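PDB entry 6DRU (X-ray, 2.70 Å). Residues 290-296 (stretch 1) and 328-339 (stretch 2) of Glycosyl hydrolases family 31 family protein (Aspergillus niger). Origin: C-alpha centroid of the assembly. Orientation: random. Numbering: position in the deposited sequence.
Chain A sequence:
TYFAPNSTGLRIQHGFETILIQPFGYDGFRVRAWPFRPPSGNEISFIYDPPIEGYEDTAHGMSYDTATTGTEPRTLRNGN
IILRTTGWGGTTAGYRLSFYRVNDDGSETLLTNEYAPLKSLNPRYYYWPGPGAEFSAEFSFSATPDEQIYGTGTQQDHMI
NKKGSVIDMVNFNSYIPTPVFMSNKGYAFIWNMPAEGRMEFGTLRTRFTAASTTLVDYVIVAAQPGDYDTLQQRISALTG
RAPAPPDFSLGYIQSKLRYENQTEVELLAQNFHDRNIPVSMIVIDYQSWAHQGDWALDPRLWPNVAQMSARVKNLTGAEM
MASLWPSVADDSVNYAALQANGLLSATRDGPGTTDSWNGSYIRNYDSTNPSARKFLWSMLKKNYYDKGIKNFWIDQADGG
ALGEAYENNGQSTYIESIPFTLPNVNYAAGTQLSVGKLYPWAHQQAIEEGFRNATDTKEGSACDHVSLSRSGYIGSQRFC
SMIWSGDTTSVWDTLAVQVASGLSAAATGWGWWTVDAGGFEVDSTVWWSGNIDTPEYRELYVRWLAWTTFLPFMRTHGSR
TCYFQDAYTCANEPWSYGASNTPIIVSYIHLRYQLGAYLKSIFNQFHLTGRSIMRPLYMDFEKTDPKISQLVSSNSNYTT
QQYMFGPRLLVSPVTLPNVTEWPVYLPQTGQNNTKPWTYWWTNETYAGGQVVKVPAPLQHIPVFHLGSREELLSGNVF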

ATOM      1  N   ALA A 290      -1.205  10.336 -39.822  1.00 65.68           N
ATOM      2  CA  ALA A 290      -0.381   9.196 -40.205  1.00 60.76           C
ATOM      3  C   ALA A 290      -0.108   8.283 -39.016  1.00 60.02           C
ATOM      4  O   ALA A 290      -0.186   7.056 -39.144  1.00 59.58           O
ATOM      5  CB  ALA A 290       0.930   9.681 -40.824  1.00 53.79           C
ATOM      6  N   HIS A 291       0.209   8.859 -37.858  1.00 58.36           N
ATOM      7  CA  HIS A 291       0.490   8.089 -36.656  1.00 60.04           C
ATOM      8  C   HIS A 291      -0.114   8.789 -35.447  1.00 61.77           C
ATOM      9  O   HIS A 291      -0.297  10.009 -35.443  1.00 59.42           O
ATOM     10  CB  HIS A 291       1.999   7.898 -36.444  1.00 59.07           C
ATOM     11  CG  HIS A 291       2.738   7.479 -37.677  1.00 65.39           C
ATOM     12  ND1 HIS A 291       3.449   8.368 -38.455  1.00 61.11           N
ATOM     13  CD2 HIS A 291       2.879   6.268 -38.266  1.00 58.59           C
ATOM     14  CE1 HIS A 291       3.996   7.722 -39.470  1.00 68.15           C
ATOM     15  NE2 HIS A 291       3.665   6.446 -39.378  1.00 70.51           N
ATOM     16  N   GLN A 292      -0.419   7.999 -34.417  1.00 54.10           N
ATOM     17  CA  GLN A 292      -0.910   8.543 -33.154  1.00 50.42           C
ATOM     18  C   GLN A 292       0.208   9.328 -32.482  1.00 60.17           C
ATOM     19  O   GLN A 292       1.226   8.755 -32.080  1.00 66.05           O
ATOM     20  CB  GLN A 292      -1.401   7.420 -32.246  1.00 41.53           C
ATOM     21  CG  GLN A 292      -2.677   6.749 -32.703  1.00 53.61           C
ATOM     22  CD  GLN A 292      -3.121   5.660 -31.748  1.00 63.27           C
ATOM     23  OE1 GLN A 292      -3.737   5.934 -30.718  1.00 67.72           O
ATOM     24  NE2 GLN A 292      -2.803   4.416 -32.083  1.00 67.11           N
ATOM     25  N   GLY A 293       0.024  10.638 -32.352  1.00 55.62           N
ATOM     26  CA  GLY A 293       1.032  11.512 -31.792  1.00 46.38           C
ATOM     27  C   GLY A 293       1.674  12.435 -32.801  1.00 56.00           C
ATOM     28  O   GLY A 293       2.418  13.341 -32.402  1.00 55.15           O
ATOM     29  N   ASP A 294       1.424  12.227 -34.096  1.00 59.54           N
ATOM     30  CA  ASP A 294       1.960  13.131 -35.109  1.00 64.46           C
ATOM     31  C   ASP A 294       1.307  14.504 -35.024  1.00 65.89           C
ATOM     32  O   ASP A 294       1.968  15.525 -35.248  1.00 64.68           O
ATOM     33  CB  ASP A 294       1.770  12.528 -36.502  1.00 62.62           C
ATOM     34  CG  ASP A 294       2.782  11.440 -36.810  1.00 64.24           C
ATOM     35  OD1 ASP A 294       3.623  11.141 -35.935  1.00 62.63           O
ATOM     36  OD2 ASP A 294       2.738  10.883 -37.927  1.00 64.89           O
ATOM     37  N   TRP A 295       0.016  14.547 -34.699  1.00 65.21           N
ATOM     38  CA  TRP A 295      -0.733  15.792 -34.547  1.00 61.98           C
ATOM     39  C   TRP A 295      -0.607  16.657 -35.800  1.00 61.78           C
ATOM     40  O   TRP A 295      -0.181  17.813 -35.765  1.00 60.36           O
ATOM     41  CB  TRP A 295      -0.288  16.534 -33.287  1.00 53.57           C
ATOM     42  CG  TRP A 295      -0.648  15.778 -32.050  1.00 59.66           C
ATOM     43  CD1 TRP A 295      -1.814  15.109 -31.815  1.00 59.32           C
ATOM     44  CD2 TRP A 295       0.172  15.569 -30.896  1.00 57.68           C
ATOM     45  NE1 TRP A 295      -1.781  14.516 -30.578  1.00 62.40           N
ATOM     46  CE2 TRP A 295      -0.570  14.781 -29.993  1.00 56.61           C
ATOM     47  CE3 TRP A 295       1.458  15.979 -30.532  1.00 52.67           C
ATOM     48  CZ2 TRP A 295      -0.070  14.397 -28.753  1.00 47.26           C
ATOM     49  CZ3 TRP A 295       1.951  15.596 -29.300  1.00 51.68           C
ATOM     50  CH2 TRP A 295       1.189  14.813 -28.426  1.00 48.95           C
ATOM     51  N   ALA A 296      -0.994  16.053 -36.919  1.00 64.22           N
ATOM     52  CA  ALA A 296      -0.982  16.674 -38.234  1.00 57.11           C
ATOM     53  C   ALA A 296      -1.761  15.779 -39.183  1.00 56.48           C
ATOM     54  O   ALA A 296      -1.781  14.554 -39.021  1.00 62.18           O
ATOM     55  CB  ALA A 296       0.446  16.883 -38.750  1.00 53.89           C
ATOM     56  N   VAL A 328      -0.230   8.673 -27.916  1.00 64.26           N
ATOM     57  CA  VAL A 328       1.017   8.692 -28.667  1.00 52.15           C
ATOM     58  C   VAL A 328       1.507   7.261 -28.817  1.00 49.74           C
ATOM     59  O   VAL A 328       1.579   6.520 -27.831  1.00 53.36           O
ATOM     60  CB  VAL A 328       2.090   9.554 -27.974  1.00 39.54           C
ATOM     61  CG1 VAL A 328       3.396   9.507 -28.754  1.00 44.93           C
ATOM     62  CG2 VAL A 328       1.604  10.986 -27.814  1.00 43.79           C
ATOM     63  N   ALA A 329       1.844   6.878 -30.043  1.00 51.73           N
ATOM     64  CA  ALA A 329       2.365   5.555 -30.344  1.00 60.25           C
ATOM     65  C   ALA A 329       3.844   5.655 -30.700  1.00 58.15           C
ATOM     66  O   ALA A 329       4.380   6.743 -30.932  1.00 61.75           O
ATOM     67  CB  ALA A 329       1.573   4.902 -31.484  1.00 49.17           C
ATOM     68  N   ASP A 330       4.505   4.496 -30.748  1.00 57.15           N
ATOM     69  CA  ASP A 330       5.934   4.483 -31.042  1.00 60.95           C
ATOM     70  C   ASP A 330       6.232   4.880 -32.481  1.00 66.00           C
ATOM     71  O   ASP A 330       7.307   5.423 -32.756  1.00 73.51           O
ATOM     72  CB  ASP A 330       6.533   3.111 -30.731  1.00 50.15           C
ATOM     73  CG  ASP A 330       6.398   2.732 -29.266  1.00 64.85           C
ATOM     74  OD1 ASP A 330       6.693   1.568 -28.923  1.00 65.29           O
ATOM     75  OD2 ASP A 330       5.977   3.589 -28.461  1.00 92.54           O
ATOM     76  N   ASP A 331       5.309   4.624 -33.411  1.00 60.14           N
ATOM     77  CA  ASP A 331       5.550   4.999 -34.800  1.00 51.07           C
ATOM     78  C   ASP A 331       5.471   6.503 -35.029  1.00 51.98           C
ATOM     79  O   ASP A 331       5.801   6.960 -36.129  1.00 58.44           O
ATOM     80  CB  ASP A 331       4.568   4.280 -35.729  1.00 58.99           C
ATOM     81  CG  ASP A 331       3.139   4.311 -35.215  1.00 84.84           C
ATOM     82  OD1 ASP A 331       2.730   5.337 -34.632  1.00113.30           O
ATOM     83  OD2 ASP A 331       2.420   3.309 -35.413  1.00 95.52           O
ATOM     84  N   SER A 332       5.054   7.277 -34.031  1.00 51.17           N
ATOM     85  CA  SER A 332       4.914   8.713 -34.206  1.00 54.18           C
ATOM     86  C   SER A 332       6.273   9.372 -34.410  1.00 53.20           C
ATOM     87  O   SER A 332       7.284   8.964 -33.830  1.00 62.30           O
ATOM     88  CB  SER A 332       4.220   9.336 -32.998  1.00 51.28           C
ATOM     89  OG  SER A 332       4.122  10.741 -33.147  1.00 60.86           O
ATOM     90  N   VAL A 333       6.287  10.417 -35.242  1.00 55.27           N
ATOM     91  CA  VAL A 333       7.498  11.203 -35.438  1.00 51.19           C
ATOM     92  C   VAL A 333       7.875  11.977 -34.183  1.00 58.31           C
ATOM     93  O   VAL A 333       9.031  12.393 -34.039  1.00 75.30           O
ATOM     94  CB  VAL A 333       7.328  12.157 -36.636  1.00 42.04           C
ATOM     95  CG1 VAL A 333       6.836  11.391 -37.849  1.00 52.71           C
ATOM     96  CG2 VAL A 333       6.370  13.287 -36.287  1.00 50.73           C
ATOM     97  N   ASN A 334       6.932  12.177 -33.266  1.00 45.36           N
ATOM     98  CA  ASN A 334       7.187  12.885 -32.021  1.00 62.07           C
ATOM     99  C   ASN A 334       7.442  11.951 -30.846  1.00 61.03           C
ATOM    100  O   ASN A 334       7.678  12.434 -29.734  1.00 62.46           O
ATOM    101  CB  ASN A 334       6.010  13.811 -31.693  1.00 58.31           C
ATOM    102  CG  ASN A 334       5.746  14.831 -32.783  1.00 59.44           C
ATOM    103  OD1 ASN A 334       6.673  15.387 -33.371  1.00 58.41           O
ATOM    104  ND2 ASN A 334       4.473  15.082 -33.060  1.00 62.30           N
ATOM    105  N   TYR A 335       7.407  10.633 -31.062  1.00 52.62           N
ATOM    106  CA  TYR A 335       7.497   9.698 -29.943  1.00 61.32           C
ATOM    107  C   TYR A 335       8.819   9.830 -29.197  1.00 68.98           C
ATOM    108  O   TYR A 335       8.842   9.835 -27.961  1.00 73.08           O
ATOM    109  CB  TYR A 335       7.307   8.263 -30.430  1.00 58.57           C
ATOM    110  CG  TYR A 335       7.573   7.237 -29.351  1.00 59.05           C
ATOM    111  CD1 TYR A 335       6.782   7.183 -28.211  1.00 62.18           C
ATOM    112  CD2 TYR A 335       8.616   6.330 -29.467  1.00 63.42           C
ATOM    113  CE1 TYR A 335       7.021   6.250 -27.218  1.00 62.35           C
ATOM    114  CE2 TYR A 335       8.863   5.392 -28.479  1.00 51.91           C
ATOM    115  CZ  TYR A 335       8.062   5.357 -27.358  1.00 61.67           C
ATOM    116  OH  TYR A 335       8.299   4.427 -26.372  1.00 55.61           O
ATOM    117  N   ALA A 336       9.932   9.930 -29.927  1.00 64.93           N
ATOM    118  CA  ALA A 336      11.233  10.013 -29.270  1.00 49.75           C
ATOM    119  C   ALA A 336      11.363  11.292 -28.451  1.00 52.18           C
ATOM    120  O   ALA A 336      11.845  11.261 -27.313  1.00 53.35           O
ATOM    121  CB  ALA A 336      12.350   9.922 -30.308  1.00 47.16           C
ATOM    122  N   ALA A 337      10.931  12.425 -29.010  1.00 54.80           N
ATOM    123  CA  ALA A 337      11.029  13.689 -28.287  1.00 51.96           C
ATOM    124  C   ALA A 337      10.101  13.711 -27.079  1.00 59.93           C
ATOM    125  O   ALA A 337      10.486  14.186 -26.003  1.00 58.66           O
ATOM    126  CB  ALA A 337      10.720  14.854 -29.224  1.00 56.76           C
ATOM    127  N   LEU A 338       8.874  13.211 -27.239  1.00 61.78           N
ATOM    128  CA  LEU A 338       7.936  13.169 -26.120  1.00 60.09           C
ATOM    129  C   LEU A 338       8.451  12.270 -25.008  1.00 59.64           C
ATOM    130  O   LEU A 338       8.263  12.562 -23.821  1.00 60.65           O
ATOM    131  CB  LEU A 338       6.570  12.683 -26.603  1.00 59.35           C
ATOM    132  CG  LEU A 338       5.771  13.642 -27.482  1.00 55.67           C
ATOM    133  CD1 LEU A 338       4.718  12.881 -28.267  1.00 46.90           C
ATOM    134  CD2 LEU A 338       5.127  14.709 -26.617  1.00 49.00           C
ATOM    135  N   GLN A 339       9.102  11.165 -25.376  1.00 67.82           N
ATOM    136  CA  GLN A 339       9.630  10.243 -24.377  1.00 60.28           C
ATOM    137  C   GLN A 339      10.834  10.837 -23.655  1.00 55.40           C
ATOM    138  O   GLN A 339      10.959  10.706 -22.432  1.00 59.74           O
ATOM    139  CB  GLN A 339      10.002   8.920 -25.044  1.00 45.60           C
ATOM    140  CG  GLN A 339      10.266   7.790 -24.075  1.00 62.62           C
ATOM    141  CD  GLN A 339       8.993   7.241 -23.474  1.00 58.05           C
ATOM    142  OE1 GLN A 339       8.653   7.542 -22.330  1.00 77.76           O
ATOM    143  NE2 GLN A 339       8.280   6.429 -24.245  1.00 53.25           N
TER
HETATM  144  O   HOH W   1       0.053   5.455 -34.851  1.00 65.52           O

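Two turn-rich segments of one chain meet here, burying 489 Å² between them, and four hydrogen bonds cross between them, three of which use a side chain. Stretch 1 bends through a type II turn from H291 to D294; stretch 2 answers with successive type I turns, A329 to S332 and S332 to Y335, before a helix begins. The nearest pair of CA atoms belongs to G293 and V328, 4.2 Å apart.

Q292 covers the most surface, yet it bonds across the contact through its main chain. Its carbonyl O accepts from A329 N at 2.8 Å with a nearly straight N-H...O angle of 170°, and V328 CA adds a C-H...O contact to Q292 O at 3.4 Å. Its CB packs 4.0 Å from A329 CB. On its amide side, Q292 N donates to a water at 2.6 Å, and that water donates to D331 OD1 at 2.7 Å, bridging a pair too far apart to bond directly.

H291, second in covered area, points its CB toward stretch 2, where it sits 3.2 Å from D331 OD1 and 3.8 Å from S332 CA. One face of its ring lies under D331 O. The ring's polar work is inside its own stretch: H291 ND1 donates to D294 OD2 at 2.7 Å, across the same turn that is closed by D294 N to H291 O at 3.1 Å.

That bond leaves D294 OD1 to serve stretch 2. It accepts from V333 N at 2.8 Å and from S332 OG at 2.9 Å, so one carboxylate ties the histidine turn to the approach to the helix. S332 OG is itself used twice, since it also accepts a capping bond from N334 N at 3.2 Å. The rule is economical: a serine holds the local turn while donating a hydrogen bond to an aspartate across the contact.

G293 is demanded twice over. With phi/psi of 110/-10, a CB would jam against the carbonyl O of Q292, and it would also lie 2.9 Å from both S332 OG and V328 CG1. Its own carbonyl is not wasted, because N334 ND2 donates to G293 O at 2.8 Å.

W295, covering nearly as much as H291, supplies the greasy end. Its CB points sideways but the ring reaches nearer, placing CH2 3.9 Å from V328 CG2 and CZ3 4.0 Å from L338 CD1. Polar bonds thus fix the turns, while the indole joins the strand residue V328 to the helix residue L338.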